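Local coordinates for protein methylaspartate ammonia-lyase (Citrobacter amalonaticus, PDB 1KKO) that catalyses the reversible, magnesium-dependent anti elimination of ammonia from (2S,3S)-3-methyl-L-aspartate to give mesaconate, at residues A[20-25]-A[37-42]; A[149-154]-A[371-376]; A[163-168]-A[377-382]; A[198-203]-A[240-245]. All coordinates share one frame; numbering follows the deposited sequence.

Overall arrangement
Contacts 2 and 3 lie on the same side of the chain's centre, their centres about 10 Å apart, and share helix 365-378; contacts 1 and 4 are surface contacts with centres about 18 Å apart that meet where Gln20 packs against Tyr240. Contact 1 belongs to the N-terminal domain and contacts 3 and 4 to the barrel, while contact 2 joins helix 150-157, which precedes the first barrel strand, to a barrel helix. Chemistry follows place: buried contact 2 centres on a histidine ring, partly buried contact 3 on an arginine gripping backbone carbonyls, and the two surface contacts have no direct hydrogen bond across, contact 1 using a water and contact 4 van der Waals packing.

Contact 1: residues A[20-25]-A[37-42]; sequences QQAIKN and DPVTPG
Helix 20-24 and the loop 37-42 run closest at Ala22 and Pro38, whose CA atoms are 5.6 Å apart, and somewhat farther apart at Gln21 and Thr40. Both belong to the N-terminal domain characteristic of the enolase superfamily: the short helix follows strand 3-18, and the loop leads into strand 47-59. The contact is therefore a local fold-back of the chain on the protein surface, away from the annotated sites.

Val39 carries most of the packing. Its CG1 is anti to the carbonyl carbon (chi1 -63°), which puts CG2 between the backbone N and the carbonyl carbon and facing the helix. Val39 CG2 lies 3.6 Å from Gln21 CG, and the two side chains cross obliquely. Asn25 reaches Val39 tip to tip, with its OD1 4.0 Å from Val39 CG2. A weak bond from Asn25 ND2 to Gln21 OE1, 2.9 Å long but bent to 128°, links the two amides one turn apart on the helix side. Deeper in, the methyl of buried Ala22 faces the loop backbone, its CB 4.2 Å from Asp37 O.

No direct hydrogen bond spans the segments. Asp19, just before the helix, supplies the polar link instead: its OD1 bonds both Ala22 N and Thr40 OG1, and its OD2 bonds Val39 N. Thr40 OG1 has a second partner, a water that donates to it at 2.8 Å and accepts from Gln21 N at 3.1 Å.

Contact 2: residues A[149-154]-A[371-376]; sequences LKTEVV and CVHVAL
His373 and Thr151 mark the nearest approach of helices 371-376 and 150-154, whose short axes pass 8.0 Å apart at a signed crossing angle of -42°. The second is part of helix 150-157, which comes before the first barrel strand and packs against helix 128-146; this buried contact joins it to helix 365-378 of the TIM barrel.

The polar link is a hydrogen bond from Thr151 N to His373 ND1, 3.1 Å long with a bent N-H...acceptor angle of 138°. The placement of ND1 is somewhat doubtful, because the model brings it too near the Thr151 methyl. The other ring nitrogen, NE2, is hydrogen-bonded to Glu401 OE2 of helix 392-410. Within 149-154, the N-cap residue Leu149 donates its backbone N almost straight to the anti lone pair of Glu152 OE1 at 2.9 Å.

Apolar contacts lie over one face and at the edge of the imidazole. Lys150 makes a CH-pi contact: its CE stands over one face, displaced toward the rim and 4.1 Å from the ring centroid. The bend at chi3 (-73°) places CE there, while NZ continues to a salt bridge with Asp140. Leu149 CB lies at the ring edge, 4.3 Å from His373 CE1. Away from the ring, the Thr151 methyl, whose place is equally doubtful, faces Leu376 CB.

The Glu401 carboxylate at NE2 is consistent with a proton on that nitrogen; the donor at ND1, tentative evidence, would suit a neutral ring. The ammonium of Lys150, its NZ 4.3 Å from His373 NE2, and the Glu401 carboxylate would pull on the ring's ionisation in opposite directions.

Contact 3: residues A[163-168]-A[377-382]; sequences VPEAIP and AARPMR
Arg379 grips the backbone of 163-168 through the end of its guanidinium. NH1 donates to Glu165 O at 2.8 Å and 152°, with the oxygen in the guanidinium plane; NH2 adds two weak bonds, to the same Glu165 O at 3.0 Å and to Ala166 O at 3.3 Å. NH1 is also bonded to Leu376 O, which ties the group back to its own helix. The Glu165 carboxylate contributes charge alone: OE1 lies 4.3 Å from Arg379 NH2 and well out of the plane.

Ile167 covers one guanidinium face, its CD1 over the centre and 3.4 Å from Arg379 CZ. That methyl also packs on Pro380 CD.

Arg379 is the first residue beyond helix 365-378: its positive phi of 73° turns the chain toward strand 382-384, the eighth of the TIM barrel. The facing segment leads into strand 169-170, the first, so the contact lies where the barrel closes. The touching parts run nearly parallel, 8° apart, and Pro168 is joined to Met383 by a backbone hydrogen bond.

Farther along, the Pro168 ring rests on the carbonyl of selenomethionine Met381, with CD 3.3 Å from Met381 O. Arg382 CA makes a CA-H...O contact with Pro168 O at 3.4 Å. Arg382 turns its CB away from 163-168; its guanidinium bonds His236 ND1 and makes a cation-pi contact with Tyr271, and the side chain comes within about 7 Å of that of the magnesium ligand Glu273.

Contact 4: residues A[198-203]-A[240-245]; sequences NNVEEK and YGTIGL
Tyr240 holds CG anti to its carbonyl carbon (chi1 -69°), which sets its ring beside Asn198, with Tyr240 CD1 3.8 Å from Asn198 CB in an oblique approach. Asn198 CG branches off between the backbone N and the carbonyl carbon (chi1 66°), and the amide it carries is anchored on its own side, where OD1 accepts from Lys203 NZ at 2.7 Å, an ammonium that also forms a salt bridge with Asp175.

Both segments are barrel loops that run into short helices. Asn199 is the N-cap of the first, its OD1 accepting from Glu202 N at 2.6 Å. From the second, Thr242 turns OG1 to Val239 O and lays CG2 against the backbone, 3.9 Å from Asn198 C. Val200 CG2 touches two residues of that helix, 4.0 Å from Thr242 CB and 4.0 Å from Leu245 CD1.

The link across is therefore van der Waals contact alone, while the polar groups serve their own loops and the active site. Tyr240 OH is hydrogen-bonded to His194 NE2, the transition-state stabiliser, and Tyr240 N to OD1 of the magnesium ligand Asp238. Asn198 thus lies against a residue itself bonded to both, a position consistent with a second-shell place.

Contact 1: residues A[20-25]-A[37-42]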
loop_
_atom_site.group_PDB
_atom_site.type_symbol
_atom_site.label_atom_id
_atom_site.label_comp_id
_atom_site.label_asym_id
_atom_site.label_seq_id
_atom_site.Cartn_x
_atom_site.Cartn_y
_atom_site.Cartn_z
ATOM N N GLN A 20 -14.018 -18.267 2.452
ATOM C CA GLN A 20 -14.505 -18.383 1.084
ATOM C C GLN A 20 -15.707 -19.305 1.003
ATOM O O GLN A 20 -16.639 -19.041 0.246
ATOM C CB GLN A 20 -13.412 -18.912 0.156
ATOM C CG GLN A 20 -13.737 -18.733 -1.298
ATOM C CD GLN A 20 -12.636 -19.229 -2.195
ATOM O OE1 GLN A 20 -11.736 -19.927 -1.745
ATOM N NE2 GLN A 20 -12.708 -18.877 -3.468
ATOM N N GLN A 21 -15.693 -20.370 1.791
ATOM C CA GLN A 21 -16.791 -21.321 1.754
ATOM C C GLN A 21 -18.069 -20.656 2.232
ATOM O O GLN A 21 -19.113 -20.814 1.604
ATOM C CB GLN A 21 -16.492 -22.543 2.604
ATOM C CG GLN A 21 -17.554 -23.628 2.482
ATOM C CD GLN A 21 -17.675 -24.154 1.069
ATOM O OE1 GLN A 21 -18.710 -23.991 0.415
ATOM N NE2 GLN A 21 -16.610 -24.771 0.580
ATOM N N ALA A 22 -17.988 -19.918 3.339
ATOM C CA ALA A 22 -19.175 -19.260 3.896
ATOM C C ALA A 22 -19.723 -18.226 2.924
ATOM O O ALA A 22 -20.941 -18.054 2.806
ATOM C CB ALA A 22 -18.863 -18.627 5.228
ATOM N N ILE A 23 -18.831 -17.546 2.215
ATOM C CA ILE A 23 -19.249 -16.569 1.227
ATOM C C ILE A 23 -19.916 -17.274 0.043
ATOM O O ILE A 23 -20.971 -16.826 -0.437
ATOM C CB ILE A 23 -18.060 -15.682 0.804
ATOM C CG1 ILE A 23 -17.601 -14.859 2.011
ATOM C CG2 ILE A 23 -18.435 -14.769 -0.346
ATOM C CD1 ILE A 23 -16.249 -14.238 1.845
ATOM N N LYS A 24 -19.318 -18.372 -0.417
ATOM C CA LYS A 24 -19.901 -19.162 -1.503
ATOM C C LYS A 24 -21.264 -19.692 -1.101
ATOM O O LYS A 24 -22.157 -19.824 -1.942
ATOM C CB LYS A 24 -19.016 -20.357 -1.842
ATOM C CG LYS A 24 -17.754 -20.015 -2.569
ATOM C CD LYS A 24 -16.966 -21.261 -2.901
ATOM C CE LYS A 24 -17.472 -21.907 -4.173
ATOM N NZ LYS A 24 -16.570 -22.993 -4.645
ATOM N N ASN A 25 -21.391 -20.043 0.173
ATOM C CA ASN A 25 -22.644 -20.551 0.731
ATOM C C ASN A 25 -23.760 -19.508 0.672
ATOM O O ASN A 25 -24.914 -19.856 0.868
ATOM C CB ASN A 25 -22.465 -20.981 2.198
ATOM C CG ASN A 25 -21.615 -22.239 2.372
ATOM O OD1 ASN A 25 -21.328 -22.659 3.495
ATOM N ND2 ASN A 25 -21.204 -22.828 1.274
ATOM N N ASP A 37 -22.626 -17.260 10.407
ATOM C CA ASP A 37 -21.494 -17.923 11.025
ATOM C C ASP A 37 -20.511 -18.420 9.975
ATOM O O ASP A 37 -20.896 -18.753 8.852
ATOM C CB ASP A 37 -21.979 -19.128 11.838
ATOM C CG ASP A 37 -22.876 -18.737 12.992
ATOM O OD1 ASP A 37 -22.714 -17.630 13.544
ATOM O OD2 ASP A 37 -23.782 -19.481 13.412
ATOM N N PRO A 38 -19.232 -18.468 10.327
ATOM C CA PRO A 38 -18.236 -19.043 9.434
ATOM C C PRO A 38 -18.354 -20.555 9.497
ATOM O O PRO A 38 -18.980 -21.067 10.433
ATOM C CB PRO A 38 -16.908 -18.575 10.040
ATOM C CG PRO A 38 -17.190 -18.405 11.460
ATOM C CD PRO A 38 -18.639 -17.992 11.585
ATOM N N VAL A 39 -17.791 -21.242 8.509
ATOM C CA VAL A 39 -17.793 -22.710 8.469
ATOM C C VAL A 39 -16.382 -23.295 8.360
ATOM O O VAL A 39 -16.159 -24.455 8.700
ATOM C CB VAL A 39 -18.657 -23.258 7.305
ATOM C CG1 VAL A 39 -20.117 -22.862 7.487
ATOM C CG2 VAL A 39 -18.123 -22.807 5.946
ATOM N N THR A 40 -15.424 -22.496 7.902
ATOM C CA THR A 40 -14.059 -22.972 7.716
ATOM C C THR A 40 -13.304 -22.988 9.038
ATOM O O THR A 40 -13.345 -22.026 9.805
ATOM C CB THR A 40 -13.345 -22.081 6.698
ATOM O OG1 THR A 40 -13.991 -22.196 5.418
ATOM C CG2 THR A 40 -11.904 -22.556 6.457
ATOM N N PRO A 41 -12.613 -24.093 9.307
ATOM C CA PRO A 41 -11.886 -24.240 10.570
ATOM C C PRO A 41 -10.925 -23.082 10.804
ATOM O O PRO A 41 -10.245 -22.662 9.873
ATOM C CB PRO A 41 -11.105 -25.551 10.401
ATOM C CG PRO A 41 -11.633 -26.222 9.193
ATOM C CD PRO A 41 -12.456 -25.256 8.422
ATOM N N GLY A 42 -10.895 -22.582 12.031
ATOM C CA GLY A 42 -10.020 -21.486 12.404
ATOM C C GLY A 42 -10.751 -20.159 12.425
ATOM O O GLY A 42 -10.472 -19.296 13.255
HETATM O O HOH W 1 -12.974 -21.372 2.975
#

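Contact 2: residues A[149-154]-A[371-376]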
loop_
_atom_site.group_PDB
_atom_site.type_symbol
_atom_site.label_atom_id
_atom_site.label_comp_id
_atom_site.label_asym_id
_atom_site.label_seq_id
_atom_site.Cartn_x
_atom_site.Cartn_y
_atom_site.Cartn_z
ATOM N N LEU A 149 22.290 -7.346 -3.428
ATOM C CA LEU A 149 20.844 -7.204 -3.412
ATOM C C LEU A 149 20.244 -8.596 -3.286
ATOM O O LEU A 149 20.867 -9.586 -3.662
ATOM C CB LEU A 149 20.355 -6.585 -4.708
ATOM C CG LEU A 149 21.062 -5.297 -5.116
ATOM C CD1 LEU A 149 20.414 -4.715 -6.346
ATOM C CD2 LEU A 149 21.074 -4.292 -3.980
ATOM N N LYS A 150 19.021 -8.689 -2.788
ATOM C CA LYS A 150 18.365 -9.985 -2.697
ATOM C C LYS A 150 18.335 -10.683 -4.061
ATOM O O LYS A 150 18.576 -11.884 -4.142
ATOM C CB LYS A 150 16.964 -9.831 -2.128
ATOM C CG LYS A 150 16.956 -9.543 -0.622
ATOM C CD LYS A 150 15.533 -9.430 -0.067
ATOM C CE LYS A 150 14.823 -8.147 -0.483
ATOM N NZ LYS A 150 15.506 -6.933 0.028
ATOM N N THR A 151 18.080 -9.935 -5.127
ATOM C CA THR A 151 18.053 -10.522 -6.463
ATOM C C THR A 151 19.379 -11.201 -6.777
ATOM O O THR A 151 19.411 -12.271 -7.392
ATOM C CB THR A 151 17.787 -9.450 -7.537
ATOM O OG1 THR A 151 18.783 -8.428 -7.507
ATOM C CG2 THR A 151 16.573 -8.720 -7.292
ATOM N N GLU A 152 20.475 -10.550 -6.404
ATOM C CA GLU A 152 21.815 -11.073 -6.697
ATOM C C GLU A 152 22.089 -12.348 -5.935
ATOM O O GLU A 152 22.757 -13.256 -6.442
ATOM C CB GLU A 152 22.873 -10.019 -6.372
ATOM C CG GLU A 152 22.828 -8.832 -7.314
ATOM C CD GLU A 152 23.848 -7.779 -6.960
ATOM O OE1 GLU A 152 23.912 -7.387 -5.785
ATOM O OE2 GLU A 152 24.607 -7.361 -7.855
ATOM N N VAL A 153 21.606 -12.446 -4.714
ATOM C CA VAL A 153 21.807 -13.654 -3.944
ATOM C C VAL A 153 21.136 -14.815 -4.662
ATOM O O VAL A 153 21.711 -15.907 -4.759
ATOM C CB VAL A 153 21.236 -13.527 -2.516
ATOM C CG1 VAL A 153 21.307 -14.858 -1.790
ATOM C CG2 VAL A 153 21.977 -12.458 -1.725
ATOM N N VAL A 154 19.927 -14.590 -5.170
ATOM C CA VAL A 154 19.205 -15.635 -5.878
ATOM C C VAL A 154 19.975 -16.008 -7.137
ATOM O O VAL A 154 20.207 -17.184 -7.412
ATOM C CB VAL A 154 17.769 -15.216 -6.223
ATOM C CG1 VAL A 154 17.073 -16.309 -7.029
ATOM C CG2 VAL A 154 16.979 -14.932 -4.959
ATOM N N CYS A 371 9.357 -10.377 -3.066
ATOM C CA CYS A 371 8.953 -11.096 -4.263
ATOM C C CYS A 371 9.470 -10.444 -5.543
ATOM O O CYS A 371 9.733 -11.144 -6.528
ATOM C CB CYS A 371 7.437 -11.246 -4.333
ATOM S SG CYS A 371 6.774 -12.523 -3.211
ATOM N N VAL A 372 9.588 -9.120 -5.566
ATOM C CA VAL A 372 10.144 -8.463 -6.736
ATOM C C VAL A 372 11.551 -8.978 -7.043
ATOM O O VAL A 372 11.914 -9.206 -8.203
ATOM C CB VAL A 372 10.163 -6.928 -6.562
ATOM C CG1 VAL A 372 10.972 -6.255 -7.665
ATOM C CG2 VAL A 372 8.745 -6.396 -6.562
ATOM N N HIS A 373 12.348 -9.180 -6.000
ATOM C CA HIS A 373 13.705 -9.678 -6.190
ATOM C C HIS A 373 13.722 -11.112 -6.680
ATOM O O HIS A 373 14.524 -11.468 -7.538
ATOM C CB HIS A 373 14.509 -9.518 -4.915
ATOM C CG HIS A 373 14.825 -8.090 -4.610
ATOM N ND1 HIS A 373 16.074 -7.540 -4.818
ATOM C CD2 HIS A 373 14.029 -7.085 -4.172
ATOM C CE1 HIS A 373 16.028 -6.255 -4.509
ATOM N NE2 HIS A 373 14.804 -5.958 -4.103
ATOM N N VAL A 374 12.838 -11.934 -6.143
ATOM C CA VAL A 374 12.707 -13.290 -6.618
ATOM C C VAL A 374 12.375 -13.296 -8.102
ATOM O O VAL A 374 12.985 -14.044 -8.863
ATOM C CB VAL A 374 11.651 -14.015 -5.808
ATOM C CG1 VAL A 374 11.267 -15.337 -6.454
ATOM C CG2 VAL A 374 12.154 -14.217 -4.370
ATOM N N ALA A 375 11.456 -12.437 -8.533
ATOM C CA ALA A 375 11.026 -12.399 -9.922
ATOM C C ALA A 375 12.114 -11.893 -10.845
ATOM O O ALA A 375 12.320 -12.420 -11.939
ATOM C CB ALA A 375 9.779 -11.547 -10.060
ATOM N N LEU A 376 12.824 -10.856 -10.437
ATOM C CA LEU A 376 13.860 -10.295 -11.287
ATOM C C LEU A 376 14.941 -11.317 -11.568
ATOM O O LEU A 376 15.549 -11.292 -12.641
ATOM C CB LEU A 376 14.462 -9.048 -10.659
ATOM C CG LEU A 376 13.605 -7.791 -10.778
ATOM C CD1 LEU A 376 14.228 -6.668 -9.976
ATOM C CD2 LEU A 376 13.439 -7.382 -12.246
#

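Contact 3: residues A[163-168]-A[377-382]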
loop_
_atom_site.group_PDB
_atom_site.type_symbol
_atom_site.label_atom_id
_atom_site.label_comp_id
_atom_site.label_asym_id
_atom_site.label_seq_id
_atom_site.Cartn_x
_atom_site.Cartn_y
_atom_site.Cartn_z
ATOM N N VAL A 163 20.148 -10.796 -15.881
ATOM C CA VAL A 163 20.051 -9.677 -16.819
ATOM C C VAL A 163 18.926 -8.745 -16.349
ATOM O O VAL A 163 17.807 -9.211 -16.142
ATOM C CB VAL A 163 19.766 -10.163 -18.265
ATOM C CG1 VAL A 163 19.629 -8.985 -19.212
ATOM C CG2 VAL A 163 20.877 -11.103 -18.736
ATOM N N PRO A 164 19.214 -7.453 -16.163
ATOM C CA PRO A 164 18.207 -6.498 -15.679
ATOM C C PRO A 164 17.105 -6.248 -16.690
ATOM O O PRO A 164 17.349 -5.676 -17.752
ATOM C CB PRO A 164 19.014 -5.217 -15.437
ATOM C CG PRO A 164 20.416 -5.629 -15.431
ATOM C CD PRO A 164 20.515 -6.796 -16.363
ATOM N N GLU A 165 15.894 -6.671 -16.350
ATOM C CA GLU A 165 14.760 -6.520 -17.245
ATOM C C GLU A 165 13.457 -6.597 -16.466
ATOM O O GLU A 165 13.301 -7.428 -15.579
ATOM C CB GLU A 165 14.791 -7.614 -18.314
ATOM C CG GLU A 165 13.685 -7.526 -19.345
ATOM C CD GLU A 165 13.892 -8.495 -20.493
ATOM O OE1 GLU A 165 15.004 -9.048 -20.614
ATOM O OE2 GLU A 165 12.943 -8.709 -21.276
ATOM N N ALA A 166 12.527 -5.726 -16.817
ATOM C CA ALA A 166 11.239 -5.696 -16.155
ATOM C C ALA A 166 10.442 -6.963 -16.389
ATOM O O ALA A 166 10.642 -7.677 -17.378
ATOM C CB ALA A 166 10.443 -4.514 -16.637
ATOM N N ILE A 167 9.545 -7.232 -15.449
ATOM C CA ILE A 167 8.604 -8.336 -15.519
ATOM C C ILE A 167 7.228 -7.715 -15.739
ATOM O O ILE A 167 6.893 -6.741 -15.057
ATOM C CB ILE A 167 8.572 -9.076 -14.165
ATOM C CG1 ILE A 167 9.943 -9.648 -13.779
ATOM C CG2 ILE A 167 7.485 -10.146 -14.160
ATOM C CD1 ILE A 167 10.450 -10.731 -14.691
ATOM N N PRO A 168 6.404 -8.253 -16.642
ATOM C CA PRO A 168 5.047 -7.731 -16.799
ATOM C C PRO A 168 4.242 -7.826 -15.508
ATOM O O PRO A 168 4.244 -8.878 -14.877
ATOM C CB PRO A 168 4.453 -8.627 -17.886
ATOM C CG PRO A 168 5.631 -9.093 -18.657
ATOM C CD PRO A 168 6.684 -9.322 -17.620
ATOM N N ALA A 377 15.172 -12.209 -10.617
ATOM C CA ALA A 377 16.156 -13.270 -10.783
ATOM C C ALA A 377 15.617 -14.445 -11.596
ATOM O O ALA A 377 16.261 -14.897 -12.535
ATOM C CB ALA A 377 16.628 -13.765 -9.439
ATOM N N ALA A 378 14.435 -14.929 -11.249
ATOM C CA ALA A 378 13.906 -16.164 -11.822
ATOM C C ALA A 378 13.212 -16.017 -13.164
ATOM O O ALA A 378 13.101 -16.985 -13.907
ATOM C CB ALA A 378 12.985 -16.848 -10.812
ATOM N N ARG A 379 12.679 -14.833 -13.446
ATOM C CA ARG A 379 12.088 -14.498 -14.736
ATOM C C ARG A 379 10.746 -15.138 -15.039
ATOM O O ARG A 379 10.570 -15.787 -16.065
ATOM C CB ARG A 379 13.067 -14.823 -15.873
ATOM C CG ARG A 379 14.450 -14.248 -15.674
ATOM C CD ARG A 379 14.450 -12.812 -15.290
ATOM N NE ARG A 379 13.705 -12.016 -16.245
ATOM C CZ ARG A 379 13.526 -10.716 -16.126
ATOM N NH1 ARG A 379 14.043 -10.084 -15.073
ATOM N NH2 ARG A 379 12.850 -10.044 -17.046
ATOM N N PRO A 380 9.762 -14.936 -14.177
ATOM C CA PRO A 380 8.421 -15.399 -14.510
ATOM C C PRO A 380 7.872 -14.526 -15.645
ATOM O O PRO A 380 8.386 -13.442 -15.911
ATOM C CB PRO A 380 7.640 -15.151 -13.216
ATOM C CG PRO A 380 8.342 -13.962 -12.612
ATOM C CD PRO A 380 9.803 -14.249 -12.870
HETATM N N MSE A 381 6.825 -14.999 -16.296
HETATM C CA MSE A 381 6.158 -14.258 -17.349
HETATM C C MSE A 381 5.275 -13.116 -16.857
HETATM O O MSE A 381 4.992 -12.191 -17.609
HETATM C CB MSE A 381 5.285 -15.244 -18.120
HETATM C CG MSE A 381 5.808 -15.522 -19.481
HETATM SE SE MSE A 381 5.149 -14.146 -20.640
HETATM C CE MSE A 381 3.505 -14.913 -21.179
ATOM N N ARG A 382 4.842 -13.194 -15.601
ATOM C CA ARG A 382 3.888 -12.253 -15.059
ATOM C C ARG A 382 4.048 -12.206 -13.560
ATOM O O ARG A 382 4.380 -13.205 -12.949
ATOM C CB ARG A 382 2.487 -12.759 -15.394
ATOM C CG ARG A 382 1.334 -11.822 -15.082
ATOM C CD ARG A 382 0.053 -12.175 -15.814
ATOM N NE ARG A 382 0.302 -12.201 -17.248
ATOM C CZ ARG A 382 -0.460 -12.781 -18.159
ATOM N NH1 ARG A 382 -1.597 -13.367 -17.834
ATOM N NH2 ARG A 382 -0.064 -12.781 -19.426
#

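Contact 4: residues A[198-203]-A[240-245]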
loop_
_atom_site.group_PDB
_atom_site.type_symbol
_atom_site.label_atom_id
_atom_site.label_comp_id
_atom_site.label_asym_id
_atom_site.label_seq_id
_atom_site.Cartn_x
_atom_site.Cartn_y
_atom_site.Cartn_z
ATOM N N ASN A 198 -16.687 -13.882 -9.522
ATOM C CA ASN A 198 -16.839 -14.979 -8.577
ATOM C C ASN A 198 -18.291 -15.358 -8.256
ATOM O O ASN A 198 -18.536 -16.058 -7.270
ATOM C CB ASN A 198 -16.080 -14.663 -7.282
ATOM C CG ASN A 198 -16.669 -13.483 -6.534
ATOM O OD1 ASN A 198 -17.635 -12.881 -6.984
ATOM N ND2 ASN A 198 -16.074 -13.140 -5.398
ATOM N N ASN A 199 -19.213 -14.873 -9.088
ATOM C CA ASN A 199 -20.655 -15.131 -8.962
ATOM C C ASN A 199 -21.211 -15.465 -10.329
ATOM O O ASN A 199 -20.936 -14.761 -11.292
ATOM C CB ASN A 199 -21.420 -13.908 -8.405
ATOM C CG ASN A 199 -22.907 -14.157 -8.297
ATOM O OD1 ASN A 199 -23.657 -13.999 -9.266
ATOM N ND2 ASN A 199 -23.346 -14.575 -7.113
ATOM N N VAL A 200 -22.027 -16.514 -10.410
ATOM C CA VAL A 200 -22.641 -16.875 -11.680
ATOM C C VAL A 200 -23.725 -15.895 -12.147
ATOM O O VAL A 200 -23.656 -15.374 -13.248
ATOM C CB VAL A 200 -23.244 -18.287 -11.630
ATOM C CG1 VAL A 200 -24.065 -18.541 -12.878
ATOM C CG2 VAL A 200 -22.148 -19.337 -11.494
ATOM N N GLU A 201 -24.729 -15.641 -11.324
ATOM C CA GLU A 201 -25.850 -14.826 -11.808
ATOM C C GLU A 201 -25.455 -13.393 -12.147
ATOM O O GLU A 201 -25.864 -12.847 -13.184
ATOM C CB GLU A 201 -26.995 -14.801 -10.800
ATOM C CG GLU A 201 -28.010 -15.925 -10.962
ATOM C CD GLU A 201 -28.662 -15.967 -12.336
ATOM O OE1 GLU A 201 -29.199 -14.932 -12.799
ATOM O OE2 GLU A 201 -28.634 -17.042 -12.956
ATOM N N GLU A 202 -24.622 -12.793 -11.305
ATOM C CA GLU A 202 -24.358 -11.367 -11.446
ATOM C C GLU A 202 -23.040 -10.973 -12.066
ATOM O O GLU A 202 -22.908 -9.844 -12.516
ATOM C CB GLU A 202 -24.463 -10.693 -10.091
ATOM C CG GLU A 202 -25.829 -10.864 -9.446
ATOM C CD GLU A 202 -26.983 -10.719 -10.428
ATOM O OE1 GLU A 202 -26.907 -9.878 -11.353
ATOM O OE2 GLU A 202 -27.986 -11.449 -10.277
ATOM N N LYS A 203 -22.065 -11.876 -12.075
ATOM C CA LYS A 203 -20.740 -11.526 -12.583
ATOM C C LYS A 203 -20.426 -12.259 -13.889
ATOM O O LYS A 203 -20.035 -11.649 -14.866
ATOM C CB LYS A 203 -19.690 -11.729 -11.481
ATOM C CG LYS A 203 -19.918 -10.754 -10.306
ATOM C CD LYS A 203 -19.069 -11.044 -9.077
ATOM C CE LYS A 203 -19.454 -10.129 -7.910
ATOM N NZ LYS A 203 -18.664 -10.412 -6.692
ATOM N N TYR A 240 -12.993 -17.928 -10.939
ATOM C CA TYR A 240 -13.323 -18.695 -9.737
ATOM C C TYR A 240 -14.210 -19.899 -9.982
ATOM O O TYR A 240 -15.128 -20.175 -9.199
ATOM C CB TYR A 240 -13.961 -17.767 -8.692
ATOM C CG TYR A 240 -12.938 -16.811 -8.163
ATOM C CD1 TYR A 240 -12.695 -15.617 -8.810
ATOM C CD2 TYR A 240 -12.166 -17.132 -7.061
ATOM C CE1 TYR A 240 -11.737 -14.742 -8.362
ATOM C CE2 TYR A 240 -11.198 -16.257 -6.594
ATOM C CZ TYR A 240 -10.989 -15.069 -7.257
ATOM O OH TYR A 240 -10.023 -14.195 -6.813
ATOM N N GLY A 241 -13.904 -20.638 -11.042
ATOM C CA GLY A 241 -14.614 -21.862 -11.368
ATOM C C GLY A 241 -16.014 -21.687 -11.912
ATOM O O GLY A 241 -16.687 -22.686 -12.188
ATOM N N THR A 242 -16.459 -20.451 -12.113
ATOM C CA THR A 242 -17.863 -20.239 -12.490
ATOM C C THR A 242 -18.214 -20.742 -13.881
ATOM O O THR A 242 -19.356 -21.126 -14.117
ATOM C CB THR A 242 -18.295 -18.767 -12.330
ATOM O OG1 THR A 242 -17.418 -17.922 -13.082
ATOM C CG2 THR A 242 -18.187 -18.317 -10.870
ATOM N N ILE A 243 -17.262 -20.747 -14.805
ATOM C CA ILE A 243 -17.541 -21.244 -16.148
ATOM C C ILE A 243 -17.914 -22.728 -16.094
ATOM O O ILE A 243 -18.868 -23.154 -16.748
ATOM C CB ILE A 243 -16.356 -20.953 -17.100
ATOM C CG1 ILE A 243 -16.259 -19.444 -17.345
ATOM C CG2 ILE A 243 -16.528 -21.682 -18.433
ATOM C CD1 ILE A 243 -15.033 -18.992 -18.112
ATOM N N GLY A 244 -17.209 -23.507 -15.285
ATOM C CA GLY A 244 -17.544 -24.917 -15.117
ATOM C C GLY A 244 -18.961 -25.106 -14.602
ATOM O O GLY A 244 -19.665 -26.041 -15.014
ATOM N N LEU A 245 -19.388 -24.219 -13.709
ATOM C CA LEU A 245 -20.720 -24.333 -13.122
ATOM C C LEU A 245 -21.844 -24.160 -14.129
ATOM O O LEU A 245 -22.865 -24.846 -14.017
ATOM C CB LEU A 245 -20.902 -23.320 -11.996
ATOM C CG LEU A 245 -20.045 -23.516 -10.750
ATOM C CD1 LEU A 245 -20.334 -22.417 -9.765
ATOM C CD2 LEU A 245 -20.269 -24.872 -10.110
#